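Long-range contact in fatty acid CoA ligase (Marinactinospora thermotolerans, PDB 6SQ8), which belongs to the ANL superfamily of AMP-binding enzymes and is modelled here with AMP and 1-ethanoyl-9H-pyrido[3,4-b]indole-3-carboxylic acid: residues A[74-79]-A[156-161]. Numbering follows the deposited sequence.
Sequences GCHYVG and AVVAFT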
loop_
_atom_site.group_PDB
_atom_site.type_symbol
_atom_site.label_atom_id
_atom_site.label_comp_id
_atom_site.label_asym_id
_atom_site.label_seq_id
_atom_site.Cartn_x
_atom_site.Cartn_y
_atom_site.Cartn_z
ATOM N N GLY A 74 5.232 -5.760 23.422
ATOM C CA GLY A 74 4.500 -4.554 23.774
ATOM C C GLY A 74 5.112 -3.281 23.203
ATOM O O GLY A 74 4.776 -2.210 23.652
ATOM N N CYS A 75 5.952 -3.392 22.170
ATOM C CA CYS A 75 6.472 -2.216 21.450
ATOM C C CYS A 75 5.713 -1.993 20.134
ATOM O O CYS A 75 4.950 -2.851 19.690
ATOM C CB CYS A 75 7.963 -2.377 21.186
ATOM S SG CYS A 75 8.952 -2.234 22.697
ATOM N N HIS A 76 5.913 -0.820 19.523
ATOM C CA HIS A 76 5.332 -0.532 18.226
ATOM C C HIS A 76 6.414 -0.556 17.139
ATOM O O HIS A 76 7.433 0.129 17.220
ATOM C CB HIS A 76 4.507 0.761 18.255
ATOM C CG HIS A 76 5.249 2.028 18.486
ATOM N ND1 HIS A 76 5.197 2.699 19.699
ATOM C CD2 HIS A 76 5.989 2.793 17.657
ATOM C CE1 HIS A 76 5.900 3.816 19.613
ATOM N NE2 HIS A 76 6.403 3.895 18.370
ATOM N N TYR A 77 6.154 -1.373 16.115
ATOM C CA TYR A 77 7.012 -1.535 14.960
ATOM C C TYR A 77 7.020 -0.269 14.092
ATOM O O TYR A 77 5.972 0.280 13.757
ATOM C CB TYR A 77 6.503 -2.711 14.136
ATOM C CG TYR A 77 7.216 -2.932 12.831
ATOM C CD1 TYR A 77 8.393 -3.663 12.775
ATOM C CD2 TYR A 77 6.688 -2.458 11.645
ATOM C CE1 TYR A 77 9.036 -3.904 11.572
ATOM C CE2 TYR A 77 7.325 -2.680 10.437
ATOM C CZ TYR A 77 8.501 -3.407 10.398
ATOM O OH TYR A 77 9.117 -3.647 9.211
ATOM N N VAL A 78 8.227 0.164 13.726
ATOM C CA VAL A 78 8.444 1.279 12.807
ATOM C C VAL A 78 9.309 0.774 11.644
ATOM O O VAL A 78 10.530 0.780 11.727
ATOM C CB VAL A 78 9.109 2.473 13.522
ATOM C CG1 VAL A 78 9.417 3.611 12.562
ATOM C CG2 VAL A 78 8.277 2.960 14.696
ATOM N N GLY A 79 8.651 0.301 10.582
ATOM C CA GLY A 79 9.309 -0.224 9.400
ATOM C C GLY A 79 9.895 0.884 8.538
ATOM O O GLY A 79 9.166 1.707 7.975
ATOM N N ALA A 156 0.438 -1.002 17.701
ATOM C CA ALA A 156 1.132 -2.123 17.082
ATOM C C ALA A 156 2.167 -1.613 16.075
ATOM O O ALA A 156 3.243 -2.199 15.950
ATOM C CB ALA A 156 0.133 -3.033 16.416
ATOM N N VAL A 157 1.808 -0.547 15.349
ATOM C CA VAL A 157 2.588 -0.035 14.231
ATOM C C VAL A 157 2.515 1.490 14.216
ATOM O O VAL A 157 1.446 2.060 14.454
ATOM C CB VAL A 157 2.088 -0.577 12.878
ATOM C CG1 VAL A 157 2.838 0.060 11.714
ATOM C CG2 VAL A 157 2.155 -2.097 12.799
ATOM N N VAL A 158 3.657 2.118 13.907
ATOM C CA VAL A 158 3.677 3.489 13.436
ATOM C C VAL A 158 4.405 3.508 12.094
ATOM O O VAL A 158 5.500 2.995 11.975
ATOM C CB VAL A 158 4.308 4.470 14.438
ATOM C CG1 VAL A 158 4.263 5.898 13.915
ATOM C CG2 VAL A 158 3.636 4.384 15.802
ATOM N N ALA A 159 3.743 4.083 11.090
ATOM C CA ALA A 159 4.180 4.098 9.715
ATOM C C ALA A 159 4.066 5.537 9.206
ATOM O O ALA A 159 3.036 6.178 9.422
ATOM C CB ALA A 159 3.313 3.165 8.920
ATOM N N PHE A 160 5.129 6.036 8.566
ATOM C CA PHE A 160 5.219 7.447 8.234
ATOM C C PHE A 160 4.752 7.711 6.795
ATOM O O PHE A 160 5.066 6.998 5.887
ATOM C CB PHE A 160 6.628 7.973 8.525
ATOM C CG PHE A 160 6.859 8.185 9.997
ATOM C CD1 PHE A 160 7.269 7.137 10.798
ATOM C CD2 PHE A 160 6.622 9.418 10.589
ATOM C CE1 PHE A 160 7.473 7.324 12.156
ATOM C CE2 PHE A 160 6.823 9.599 11.952
ATOM C CZ PHE A 160 7.234 8.549 12.738
ATOM N N THR A 161 3.970 8.791 6.679
ATOM C CA THR A 161 3.490 9.454 5.498
ATOM C C THR A 161 4.722 9.911 4.696
ATOM O O THR A 161 4.690 10.110 3.475
ATOM C CB THR A 161 2.530 10.553 6.006
ATOM O OG1 THR A 161 1.368 9.886 6.523
ATOM C CG2 THR A 161 2.190 11.636 4.994
HETATM O O HOH W 1 5.823 1.184 10.018
HETATM O O HOH W 2 7.801 4.587 7.962
#
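Strand 76-79 and the 156-160 part of strand 155-160 run the same way, their short segments inclined by 31°, and make a single parallel bridge between Tyr-77 and Val-157. Tyr-77 N donates to Ala-156 O at 3.0 Å, from above the carbonyl plane, while Val-158 N reaches Tyr-77 O, also at 3.0 Å, within that carbonyl's plane and straighter (162°). Beyond this the strands splay, and water takes over: one molecule accepts from Gly-79 N and donates to Val-158 O, a second joins Gly-79 O to Phe-160 N. His-76 carries the main side-chain contact. Its CG sits in the crowded position between backbone N and carbonyl carbon (chi1 66°), so the imidazole lies alongside Val-158, with His-76 CD2 3.4 Å from Val-158 CG2, the methyl anti to the valine's carbonyl carbon. Both ring nitrogens of this buried histidine are satisfied, ND1 by His-151 NE2 and NE2 by Ala-96 O. Farther along, Val-78 CG1, anti to its backbone N, meets the edge of the Phe-160 ring at CE1, 4.2 Å away. Ala-156 and Val-157 form a classic beta bulge opposite His-173. The bridge thus joins edge strands of a parallel sheet and a small antiparallel sheet within the AMP-binding domain of an ANL-superfamily enzyme.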